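Local structure of probable glutathione reductase (Sinorhizobium meliloti, 4DNA) at residues 186-190 with 221-226; 208-212 with 356-360; 398-402 with 427-433; 242-246 with 256-260; 226-230 with 252-256. The protein probably reduces glutathione disulfide to glutathione with NADPH, working as a homodimeric flavoenzyme that carries one FAD per subunit. One frame throughout, in Å; residues are numbered along the deposited sequence.

Contact 1: 186-190 with 221-226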
# COMPACT_ATOMS: atom_id res chain seq x y z
N ALA A 186 14.43 17.46 1.69
CA ALA A 186 13.98 18.46 0.75
C ALA A 186 12.48 18.40 0.59
O ALA A 186 11.81 19.42 0.57
CB ALA A 186 14.65 18.28 -0.59
N ASN A 187 11.96 17.19 0.49
CA ASN A 187 10.51 17.03 0.42
C ASN A 187 9.81 17.38 1.74
O ASN A 187 8.74 18.00 1.71
CB ASN A 187 10.15 15.63 -0.06
CG ASN A 187 10.26 15.51 -1.56
OD1 ASN A 187 9.36 15.92 -2.28
ND2 ASN A 187 11.38 14.98 -2.03
N ILE A 188 10.40 17.01 2.87
CA ILE A 188 9.81 17.34 4.15
C ILE A 188 9.72 18.87 4.26
O ILE A 188 8.63 19.42 4.41
CB ILE A 188 10.57 16.71 5.35
CG1 ILE A 188 10.27 15.20 5.43
CG2 ILE A 188 10.15 17.34 6.66
CD1 ILE A 188 11.34 14.40 6.13
N PHE A 189 10.85 19.55 4.13
CA PHE A 189 10.87 20.99 4.26
C PHE A 189 9.96 21.68 3.26
O PHE A 189 9.23 22.60 3.64
CB PHE A 189 12.29 21.56 4.22
CG PHE A 189 13.07 21.29 5.47
CD1 PHE A 189 12.54 21.59 6.72
CD2 PHE A 189 14.33 20.71 5.41
CE1 PHE A 189 13.24 21.33 7.89
CE2 PHE A 189 15.04 20.45 6.57
CZ PHE A 189 14.50 20.76 7.81
N HIS A 190 9.98 21.24 2.01
CA HIS A 190 9.13 21.86 0.99
C HIS A 190 7.69 21.78 1.38
O HIS A 190 6.99 22.78 1.37
CB HIS A 190 9.32 21.26 -0.39
CG HIS A 190 8.42 21.89 -1.43
ND1 HIS A 190 8.77 23.01 -2.11
CD2 HIS A 190 7.14 21.55 -1.87
CE1 HIS A 190 7.78 23.35 -2.95
NE2 HIS A 190 6.78 22.46 -2.80
N MSE A 221 9.42 16.81 -8.36
CA MSE A 221 10.02 17.74 -7.41
C MSE A 221 10.10 19.14 -7.96
O MSE A 221 9.60 20.06 -7.33
CB MSE A 221 11.39 17.24 -6.96
CG MSE A 221 11.21 16.31 -5.77
SE MSE A 221 12.91 15.46 -5.22
CE MSE A 221 13.59 16.76 -3.91
N GLU A 222 10.69 19.32 -9.14
CA GLU A 222 10.85 20.68 -9.66
C GLU A 222 9.55 21.25 -10.23
O GLU A 222 9.32 22.46 -10.21
CB GLU A 222 12.06 20.83 -10.58
CG GLU A 222 11.97 20.21 -11.96
CD GLU A 222 13.20 20.55 -12.80
OE1 GLU A 222 14.21 21.02 -12.22
OE2 GLU A 222 13.17 20.34 -14.04
N GLU A 223 8.68 20.35 -10.68
CA GLU A 223 7.31 20.69 -11.07
C GLU A 223 6.57 21.34 -9.90
O GLU A 223 5.76 22.23 -10.11
CB GLU A 223 6.56 19.42 -11.50
CG GLU A 223 5.57 19.59 -12.64
CD GLU A 223 4.23 20.18 -12.22
OE1 GLU A 223 3.81 19.96 -11.05
OE2 GLU A 223 3.59 20.87 -13.05
N LYS A 224 6.87 20.92 -8.67
CA LYS A 224 6.15 21.45 -7.50
C LYS A 224 6.85 22.60 -6.78
O LYS A 224 6.39 23.03 -5.72
CB LYS A 224 5.71 20.33 -6.53
CG LYS A 224 6.78 19.74 -5.64
CD LYS A 224 6.21 18.59 -4.82
CE LYS A 224 7.32 17.67 -4.32
NZ LYS A 224 6.89 16.76 -3.21
N GLY A 225 7.94 23.10 -7.35
CA GLY A 225 8.60 24.27 -6.79
C GLY A 225 9.87 23.97 -6.02
O GLY A 225 10.26 24.73 -5.14
N ILE A 226 10.53 22.87 -6.34
CA ILE A 226 11.84 22.62 -5.75
C ILE A 226 12.93 22.87 -6.81
O ILE A 226 12.89 22.31 -7.91
CB ILE A 226 11.95 21.23 -5.09
CG1 ILE A 226 10.83 21.07 -4.04
CG2 ILE A 226 13.32 21.04 -4.46
CD1 ILE A 226 10.77 19.73 -3.33
O HOH W 1 10.27 25.28 -2.18
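Met221, a selenomethionine in the last turn of helix 211-223, turns its end toward helix 180-191: its CE methyl lies 3.8 Å from Ala186 CB and 3.4 Å from Asn187 ND2. Lys224, the first residue past the helical turn, extends to the neighbouring helix and donates from NZ to Asn187 OD1 (2.8 Å); the same NZ also bonds to Gln348 O, and Asn187 ND2 is held by Val183 O. At Gly225 the chain reverses with positive phi as the C-prime residue of a Schellman motif, with Ile226 N bonded to Met221 O (3.1 Å) and Gly225 N to Glu222 O (3.2 Å). A water joins Gly225 O (3.0 Å) to His190 ND1 (2.7 Å). Ile226 then lays CG1 over a face of the His190 ring, 3.8 Å from its centroid, a CH-pi contact. Two helices packed side by side on a parallel sheet, here with Thr196 of strand 195-199 touching both Ala186 and Ile226, are typical of the Rossmann-type domain, whose helix 180-191 follows a glycine-rich turn and probably helps bind NADPH.

Contact 2: 208-212 with 356-360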
# COMPACT_ATOMS: atom_id res chain seq x y z
N ARG A 208 21.88 5.52 -7.83
CA ARG A 208 21.83 4.05 -7.71
C ARG A 208 20.48 3.49 -8.13
O ARG A 208 20.34 2.27 -8.32
CB ARG A 208 22.10 3.63 -6.26
CG ARG A 208 23.54 3.80 -5.80
CD ARG A 208 24.42 2.68 -6.31
NE ARG A 208 25.42 2.31 -5.31
CZ ARG A 208 26.16 1.20 -5.34
NH1 ARG A 208 26.03 0.32 -6.32
NH2 ARG A 208 27.04 0.97 -4.37
N PHE A 209 19.50 4.37 -8.29
CA PHE A 209 18.12 3.99 -8.58
C PHE A 209 17.85 3.86 -10.08
O PHE A 209 18.64 4.33 -10.92
CB PHE A 209 17.16 4.94 -7.88
CG PHE A 209 17.12 4.75 -6.38
CD1 PHE A 209 18.23 5.05 -5.59
CD2 PHE A 209 15.99 4.24 -5.76
CE1 PHE A 209 18.19 4.85 -4.22
CE2 PHE A 209 15.96 4.03 -4.39
CZ PHE A 209 17.05 4.33 -3.62
N ASP A 210 16.73 3.22 -10.41
CA ASP A 210 16.37 3.02 -11.81
C ASP A 210 16.17 4.37 -12.52
O ASP A 210 15.86 5.37 -11.86
CB ASP A 210 15.12 2.14 -11.89
CG ASP A 210 14.67 1.89 -13.31
OD1 ASP A 210 15.38 1.15 -14.05
OD2 ASP A 210 13.62 2.45 -13.69
N GLN A 211 16.35 4.42 -13.85
CA GLN A 211 16.24 5.69 -14.54
C GLN A 211 14.88 6.35 -14.35
O GLN A 211 14.81 7.52 -14.03
CB GLN A 211 16.63 5.62 -16.03
CG GLN A 211 15.95 4.56 -16.88
CD GLN A 211 16.87 3.38 -17.17
OE1 GLN A 211 17.23 2.60 -16.25
NE2 GLN A 211 17.26 3.23 -18.44
N ASP A 212 13.82 5.58 -14.53
CA ASP A 212 12.46 6.08 -14.30
C ASP A 212 12.17 6.49 -12.83
O ASP A 212 11.30 7.32 -12.57
CB ASP A 212 11.44 5.06 -14.82
CG ASP A 212 11.51 4.87 -16.32
OD1 ASP A 212 11.30 5.83 -17.09
OD2 ASP A 212 11.76 3.75 -16.76
N ILE A 356 16.84 -5.29 -9.40
CA ILE A 356 17.87 -4.54 -10.13
C ILE A 356 17.30 -3.56 -11.19
O ILE A 356 16.18 -3.75 -11.68
CB ILE A 356 18.86 -5.52 -10.80
CG1 ILE A 356 18.11 -6.45 -11.77
CG2 ILE A 356 19.60 -6.32 -9.73
CD1 ILE A 356 18.98 -7.34 -12.64
N THR A 357 18.06 -2.53 -11.52
CA THR A 357 17.59 -1.51 -12.47
C THR A 357 17.58 -1.99 -13.94
O THR A 357 18.26 -2.95 -14.29
CB THR A 357 18.42 -0.20 -12.40
OG1 THR A 357 19.68 -0.37 -13.08
CG2 THR A 357 18.64 0.23 -10.96
N GLU A 358 16.83 -1.30 -14.78
CA GLU A 358 16.83 -1.59 -16.21
C GLU A 358 18.24 -1.57 -16.80
O GLU A 358 18.57 -2.42 -17.61
CB GLU A 358 15.96 -0.63 -16.98
CG GLU A 358 15.76 -1.06 -18.42
CD GLU A 358 15.11 0.01 -19.26
OE1 GLU A 358 14.32 0.79 -18.69
OE2 GLU A 358 15.39 0.07 -20.48
N GLU A 359 19.06 -0.61 -16.38
CA GLU A 359 20.44 -0.58 -16.82
C GLU A 359 21.25 -1.81 -16.40
O GLU A 359 22.09 -2.29 -17.17
CB GLU A 359 21.13 0.69 -16.34
CG GLU A 359 22.65 0.70 -16.55
CD GLU A 359 23.32 1.93 -15.98
OE1 GLU A 359 22.61 2.78 -15.38
OE2 GLU A 359 24.57 2.06 -16.12
N GLU A 360 21.01 -2.32 -15.20
CA GLU A 360 21.77 -3.47 -14.71
C GLU A 360 21.35 -4.72 -15.47
O GLU A 360 22.20 -5.52 -15.88
CB GLU A 360 21.53 -3.71 -13.23
CG GLU A 360 21.77 -2.55 -12.27
CD GLU A 360 21.63 -3.00 -10.81
OE1 GLU A 360 20.69 -2.55 -10.11
OE2 GLU A 360 22.45 -3.86 -10.40
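Thr357, Glu358 and Gln211 have the largest areas buried here, with Asp210 close behind, and the two segments come nearest where Asp210 and Thr357 lie 4.7 Å apart between CA atoms. Thr357 points its side chain at the turn before helix 211-223, so that CG2 rests against the backbone, 3.7 Å from Arg208 O and 3.6 Å from Asp210 N. Its OG1 accepts from Glu360 N (3.2 Å), while Thr357 N donates to Glu360 OE1 (3.0 Å): a capping box that opens helix 358-364. Glu358, in the first turn, gives its backbone N to Asp210 OD1 (2.9 Å, nearly straight). Asp210 is itself the N-cap of helix 211-223, with a weak bond from Asp212 N to OD2 (3.2 Å), so one carboxylate serves the starts of two helices. The contact thereby ties the pyridine nucleotide-binding part of the chain to the dimerisation domain of this pyridine nucleotide-disulfide oxidoreductase. Gln211 extends its side chain over the first turn of helix 358-364, near Glu358 CB. The acidic ends gather round a common base: Asp210, Asp212 and Glu358 each form a salt bridge to Lys392 NZ, which offsets the closeness of Asp212 OD2 and Glu358 OE1 (4.4 Å). Glu358 OE1 is also hydrogen-bonded to Tyr454 OH, and Asp212 OD1 pairs with Arg372.

Contact 3: 398-402 with 427-433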
# COMPACT_ATOMS: atom_id res chain seq x y z
N ALA A 398 14.60 -15.08 -20.90
CA ALA A 398 14.92 -16.51 -20.85
C ALA A 398 14.15 -17.28 -19.77
O ALA A 398 13.84 -18.43 -19.97
CB ALA A 398 16.41 -16.70 -20.66
N ASP A 399 13.90 -16.64 -18.63
CA ASP A 399 13.24 -17.23 -17.48
C ASP A 399 11.79 -16.92 -17.39
O ASP A 399 11.01 -17.71 -16.96
CB ASP A 399 13.75 -16.53 -16.25
CG ASP A 399 15.04 -17.00 -15.84
OD1 ASP A 399 15.34 -18.14 -16.17
OD2 ASP A 399 15.75 -16.24 -15.19
N ARG A 400 11.49 -15.70 -17.73
CA ARG A 400 10.28 -14.99 -17.36
C ARG A 400 10.34 -14.43 -15.92
O ARG A 400 9.37 -13.86 -15.41
CB ARG A 400 9.02 -15.83 -17.65
CG ARG A 400 8.82 -16.05 -19.14
CD ARG A 400 8.45 -14.75 -19.81
NE ARG A 400 7.02 -14.53 -19.71
CZ ARG A 400 6.41 -13.35 -19.72
NH1 ARG A 400 7.10 -12.23 -19.81
NH2 ARG A 400 5.08 -13.29 -19.63
N LYS A 401 11.51 -14.55 -15.29
CA LYS A 401 11.70 -14.02 -13.94
C LYS A 401 11.53 -12.51 -13.87
O LYS A 401 12.15 -11.78 -14.64
CB LYS A 401 13.11 -14.34 -13.41
CG LYS A 401 13.35 -15.76 -12.93
CD LYS A 401 12.30 -16.24 -11.94
CE LYS A 401 12.61 -17.66 -11.46
NZ LYS A 401 13.78 -17.68 -10.52
N VAL A 402 10.73 -12.03 -12.92
CA VAL A 402 10.82 -10.61 -12.56
C VAL A 402 12.11 -10.38 -11.77
O VAL A 402 12.31 -10.95 -10.73
CB VAL A 402 9.61 -10.13 -11.77
CG1 VAL A 402 9.81 -8.67 -11.41
CG2 VAL A 402 8.33 -10.34 -12.56
N CYS A 427 9.40 -15.26 -8.37
CA CYS A 427 8.18 -15.22 -9.19
C CYS A 427 8.41 -14.81 -10.65
O CYS A 427 9.28 -13.97 -10.97
CB CYS A 427 7.10 -14.35 -8.53
SG CYS A 427 6.09 -15.24 -7.31
N THR A 428 7.61 -15.39 -11.54
CA THR A 428 7.73 -15.11 -12.96
C THR A 428 6.67 -14.11 -13.39
O THR A 428 5.65 -13.98 -12.70
CB THR A 428 7.58 -16.38 -13.81
OG1 THR A 428 6.30 -16.97 -13.57
CG2 THR A 428 8.68 -17.38 -13.48
N LYS A 429 6.90 -13.43 -14.51
CA LYS A 429 5.95 -12.46 -15.08
C LYS A 429 4.61 -13.14 -15.31
O LYS A 429 3.55 -12.51 -15.33
CB LYS A 429 6.50 -11.86 -16.39
CG LYS A 429 5.59 -10.84 -17.11
CD LYS A 429 5.22 -9.65 -16.23
CE LYS A 429 4.35 -8.63 -16.93
NZ LYS A 429 2.98 -9.11 -17.25
N ASP A 430 4.67 -14.45 -15.46
CA ASP A 430 3.47 -15.26 -15.64
C ASP A 430 2.68 -15.38 -14.34
O ASP A 430 1.47 -15.13 -14.37
CB ASP A 430 3.83 -16.59 -16.30
CG ASP A 430 4.57 -16.38 -17.62
OD1 ASP A 430 3.92 -15.99 -18.62
OD2 ASP A 430 5.80 -16.53 -17.65
N ASP A 431 3.32 -15.69 -13.21
CA ASP A 431 2.64 -15.66 -11.89
C ASP A 431 1.85 -14.37 -11.73
O ASP A 431 0.71 -14.38 -11.23
CB ASP A 431 3.63 -15.72 -10.72
CG ASP A 431 4.48 -16.98 -10.72
OD1 ASP A 431 3.93 -18.07 -10.99
OD2 ASP A 431 5.70 -16.87 -10.43
N PHE A 432 2.47 -13.26 -12.15
CA PHE A 432 1.82 -11.95 -12.09
C PHE A 432 0.56 -11.90 -12.95
O PHE A 432 -0.48 -11.42 -12.49
CB PHE A 432 2.74 -10.84 -12.56
CG PHE A 432 3.65 -10.29 -11.51
CD1 PHE A 432 4.61 -11.09 -10.89
CD2 PHE A 432 3.61 -8.94 -11.20
CE1 PHE A 432 5.48 -10.56 -9.96
CE2 PHE A 432 4.49 -8.40 -10.27
CZ PHE A 432 5.42 -9.21 -9.64
N ASP A 433 0.65 -12.37 -14.20
CA ASP A 433 -0.47 -12.27 -15.13
C ASP A 433 -1.66 -13.15 -14.75
O ASP A 433 -2.79 -12.77 -14.99
CB ASP A 433 -0.01 -12.52 -16.57
CG ASP A 433 0.99 -11.48 -17.04
OD1 ASP A 433 1.46 -10.67 -16.22
OD2 ASP A 433 1.33 -11.44 -18.24
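Arg400 and Asp430 form the salt bridge across this contact: NH2 of Arg400 donates to OD1 of Asp430 (3.1 Å), and Arg400 NE adds a weak bond to Asp430 OD2 (3.1 Å). The guanidinium lies with one face over Lys429 CB, and its NH1 is held on strand 367-375 by Glu369 and Tyr371. Two hydrogen bonds fasten the backbones more directly, Lys429 N to Arg400 O (2.7 Å) and Val402 N to Cys427 O (3.1 Å); they flank the single bridge of Lys401 with Thr428, whose CA atoms are 4.2 Å apart. Thr428 is also the N-cap of helix 429-433 and forms a capping box with Asp431, Thr428 N donating to Asp431 OD2 (2.7 Å) and Asp431 N to Thr428 OG1 (3.3 Å). The turn between strands 389-396 and 402-408 of the dimerisation domain's antiparallel sheet is thus clamped to the start of a short helix. Within that helix Lys429 NZ makes a very short salt bridge to Asp433 OD1 (2.4 Å). Farther in, Val402 CG2 packs on Phe432 CE1 (3.9 Å) beside Leu393, while Phe432 also meets Ile421 of the second subunit and Cys427 packs on Ala425 of that subunit.

Contact 4: 242-246 with 256-260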
# COMPACT_ATOMS: atom_id res chain seq x y z
N ASP A 242 22.77 39.21 8.59
CA ASP A 242 21.50 38.85 9.24
C ASP A 242 21.45 37.45 9.87
O ASP A 242 20.38 37.02 10.30
CB ASP A 242 20.33 39.02 8.27
CG ASP A 242 20.27 40.42 7.69
OD1 ASP A 242 20.66 41.40 8.37
OD2 ASP A 242 19.81 40.53 6.54
N GLY A 243 22.59 36.76 9.92
CA GLY A 243 22.63 35.38 10.42
C GLY A 243 22.37 34.32 9.36
O GLY A 243 22.64 33.13 9.58
N ARG A 244 21.84 34.75 8.22
CA ARG A 244 21.60 33.87 7.08
C ARG A 244 22.91 33.37 6.46
O ARG A 244 23.96 33.96 6.67
CB ARG A 244 20.76 34.59 6.02
CG ARG A 244 19.27 34.35 6.20
CD ARG A 244 18.47 34.85 5.02
NE ARG A 244 17.93 36.19 5.26
CZ ARG A 244 16.71 36.43 5.74
NH1 ARG A 244 16.31 37.67 5.92
NH2 ARG A 244 15.89 35.42 6.01
N ARG A 245 22.82 32.28 5.70
CA ARG A 245 23.99 31.65 5.10
C ARG A 245 24.11 31.89 3.61
O ARG A 245 23.17 31.67 2.84
CB ARG A 245 24.02 30.15 5.39
CG ARG A 245 24.48 29.79 6.79
CD ARG A 245 23.35 29.84 7.81
NE ARG A 245 23.78 29.24 9.07
CZ ARG A 245 24.31 29.91 10.08
NH1 ARG A 245 24.69 29.27 11.17
NH2 ARG A 245 24.48 31.23 10.02
N VAL A 246 25.29 32.36 3.22
CA VAL A 246 25.61 32.57 1.83
C VAL A 246 26.50 31.42 1.39
O VAL A 246 27.56 31.19 1.98
CB VAL A 246 26.32 33.91 1.60
CG1 VAL A 246 26.47 34.18 0.11
CG2 VAL A 246 25.56 35.03 2.27
N VAL A 256 21.68 32.46 -1.07
CA VAL A 256 21.47 32.76 0.34
C VAL A 256 20.31 31.94 0.86
O VAL A 256 19.27 31.86 0.21
CB VAL A 256 21.24 34.26 0.59
CG1 VAL A 256 21.32 34.55 2.08
CG2 VAL A 256 22.26 35.12 -0.15
N ALA A 257 20.48 31.32 2.02
CA ALA A 257 19.38 30.59 2.67
C ALA A 257 19.49 30.66 4.18
O ALA A 257 20.57 30.92 4.71
CB ALA A 257 19.34 29.15 2.20
N ASP A 258 18.37 30.43 4.87
CA ASP A 258 18.38 30.39 6.33
C ASP A 258 19.26 29.26 6.88
O ASP A 258 20.03 29.46 7.82
CB ASP A 258 16.95 30.30 6.88
CG ASP A 258 16.24 31.65 6.87
OD1 ASP A 258 16.90 32.68 7.10
OD2 ASP A 258 15.01 31.69 6.66
N GLN A 259 19.18 28.07 6.29
CA GLN A 259 20.03 26.95 6.69
C GLN A 259 20.65 26.29 5.47
O GLN A 259 20.05 26.30 4.37
CB GLN A 259 19.25 25.92 7.51
CG GLN A 259 18.53 26.47 8.73
CD GLN A 259 19.44 26.65 9.93
OE1 GLN A 259 20.41 25.92 10.12
NE2 GLN A 259 19.12 27.63 10.75
N VAL A 260 21.85 25.73 5.65
CA VAL A 260 22.51 24.92 4.63
C VAL A 260 22.79 23.53 5.18
O VAL A 260 23.62 23.36 6.05
CB VAL A 260 23.83 25.56 4.14
CG1 VAL A 260 24.51 24.65 3.12
CG2 VAL A 260 23.56 26.93 3.52
O HOH W 2 22.54 27.15 11.68
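Arg245 lays its side chain over the break that follows the partner strand, CB lying 3.8 Å from Val260 CG2 and CD 3.3 Å from Asp258 O. Farther along, its NE bonds weakly to Leu156 O, and NH1 makes a weak bond (3.1 Å) to a water that donates to Gln259 OE1 (2.9 Å). The backbone below is paired regularly: Arg245 N to Ala257 O and Ala257 N to Arg245 O, both 2.8 Å, make an antiparallel hydrogen-bonded pair. One step on, Val246 and Val256 are a non-hydrogen-bonded pair with CA atoms 4.4 Å apart, and their CG2 methyls meet at 4.1 Å on the sheet face away from Arg245 and Ala257. Val256 CG1 also packs on Arg244 CB (4.0 Å). Where the pairing ends, Arg244 NH2 forms a salt bridge to Asp258 OD1 (3.1 Å). Both partners are tied as well to the residue before strand 172-176, since Arg244 NH2 pairs with the Glu171 carboxylate and Asp258 OD2 accepts from Glu171 N. At Asp258, helical in its backbone angles (phi -62°, psi -44°), the chain breaks from strand 254-257 before resuming as strand 259-262, which lies beside strand 172-176. The arrangement is that of a beta hairpin, strands 245-249 and 254-257, leading from a three-stranded antiparallel sheet into the parallel sheet of the Rossmann-type domain.

Contact 5: 226-230 with 252-256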
# COMPACT_ATOMS: atom_id res chain seq x y z
N ILE A 226 10.53 22.87 -6.34
CA ILE A 226 11.84 22.62 -5.75
C ILE A 226 12.93 22.87 -6.81
O ILE A 226 12.89 22.31 -7.91
CB ILE A 226 11.95 21.23 -5.09
CG1 ILE A 226 10.83 21.07 -4.04
CG2 ILE A 226 13.32 21.04 -4.46
CD1 ILE A 226 10.77 19.73 -3.33
N ARG A 227 13.86 23.75 -6.48
CA ARG A 227 14.95 24.03 -7.38
C ARG A 227 15.98 22.92 -7.21
O ARG A 227 16.46 22.67 -6.10
CB ARG A 227 15.56 25.39 -7.07
CG ARG A 227 16.23 26.04 -8.26
CD ARG A 227 17.28 27.05 -7.82
NE ARG A 227 18.02 27.58 -8.96
CZ ARG A 227 18.93 28.57 -8.89
NH1 ARG A 227 19.22 29.15 -7.73
NH2 ARG A 227 19.55 28.97 -10.00
N ILE A 228 16.28 22.22 -8.29
CA ILE A 228 17.34 21.22 -8.25
C ILE A 228 18.48 21.68 -9.13
O ILE A 228 18.26 22.15 -10.23
CB ILE A 228 16.87 19.81 -8.69
CG1 ILE A 228 15.57 19.42 -7.98
CG2 ILE A 228 17.96 18.77 -8.42
CD1 ILE A 228 14.97 18.14 -8.51
N LEU A 229 19.69 21.55 -8.60
CA LEU A 229 20.89 21.95 -9.29
C LEU A 229 21.84 20.77 -9.38
O LEU A 229 22.45 20.35 -8.39
CB LEU A 229 21.53 23.14 -8.57
CG LEU A 229 20.61 24.38 -8.51
CD1 LEU A 229 21.22 25.51 -7.69
CD2 LEU A 229 20.25 24.86 -9.91
N CYS A 230 21.96 20.23 -10.58
CA CYS A 230 22.81 19.08 -10.84
C CYS A 230 24.23 19.48 -11.27
O CYS A 230 24.48 20.63 -11.63
CB CYS A 230 22.13 18.16 -11.87
SG CYS A 230 21.04 16.94 -11.11
N HIS A 252 26.21 28.13 -10.17
CA HIS A 252 25.01 28.94 -9.99
C HIS A 252 25.20 30.11 -9.06
O HIS A 252 24.28 30.49 -8.33
CB HIS A 252 23.84 28.07 -9.54
CG HIS A 252 23.61 26.84 -10.40
ND1 HIS A 252 24.24 25.67 -10.18
CD2 HIS A 252 22.80 26.64 -11.52
CE1 HIS A 252 23.85 24.76 -11.09
NE2 HIS A 252 22.96 25.36 -11.91
N GLY A 253 26.40 30.71 -9.09
CA GLY A 253 26.74 31.89 -8.26
C GLY A 253 26.58 31.65 -6.76
O GLY A 253 26.82 30.53 -6.26
N GLU A 254 26.15 32.68 -6.03
CA GLU A 254 25.96 32.55 -4.58
C GLU A 254 24.50 32.55 -4.14
O GLU A 254 23.73 33.44 -4.49
CB GLU A 254 26.78 33.60 -3.81
CG GLU A 254 26.57 35.06 -4.21
CD GLU A 254 27.66 35.97 -3.69
OE1 GLU A 254 28.63 35.46 -3.09
OE2 GLU A 254 27.56 37.20 -3.89
N ILE A 255 24.14 31.53 -3.36
CA ILE A 255 22.75 31.34 -2.93
C ILE A 255 22.63 31.61 -1.44
O ILE A 255 23.39 31.04 -0.63
CB ILE A 255 22.23 29.90 -3.20
CG1 ILE A 255 22.98 29.24 -4.35
CG2 ILE A 255 20.73 29.92 -3.47
CD1 ILE A 255 22.33 27.98 -4.87
N VAL A 256 21.68 32.46 -1.07
CA VAL A 256 21.47 32.76 0.34
C VAL A 256 20.31 31.94 0.86
O VAL A 256 19.27 31.86 0.21
CB VAL A 256 21.24 34.26 0.59
CG1 VAL A 256 21.32 34.55 2.08
CG2 VAL A 256 22.26 35.12 -0.15
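Arg227, on strand 227-229, stretches its side chain toward the other segment and only grazes it: NH2 lies 4.3 Å from His252 CD2 and NH1 4.4 Å from Ile255 CD1. Leu229 makes the closest approach. Its CD2 methyl sits over a face of the His252 imidazole, 3.6 Å from the ring centroid and 19° off the normal, a CH-pi contact, while its CD1 meets Ile255 CD1 at 3.9 Å. The His252 ring is also held by a hydrogen bond from its ND1 to Asp232. Cys230 turns its side chain away, but its carbonyl O lies near the edge of the same ring, 4.2 Å from His252 CE1. No hydrogen bond joins the two segments, and their nearest CA atoms, those of Leu229 and His252, are 8.1 Å apart: the gap is bridged mainly by side chains. The contact joins the outer strand of the four-stranded parallel sheet, paired with strand 195-199, to the three-stranded antiparallel sheet and the turn before its strand 254-257, which lie beside it in the Rossmann-type, probable NADPH-binding domain.

How the contacts relate
Contacts 1, 4 and 5 cluster in the Rossmann-type domain. Contact 5 lies about 13 Å, centre to centre, from each of the other two, sharing Ile226 with contact 1 and Val256 with contact 4, so together they run from the helices through the parallel sheet to the antiparallel one. Contact 1 ends at Ile226, where contact 5 begins, and contact 4 opens later. Contact 2 uses the start of helix 211-223, whose end serves contact 1 about 23 Å away between centres; the segments of these two alternate along the chain, and contacts 4 and 5 are nested inside the loop closed by contact 2. Contact 2 links this domain to the dimerisation domain, where contact 3, last along the chain, lies about 52 Å from contact 4 between centres and reaches the second subunit.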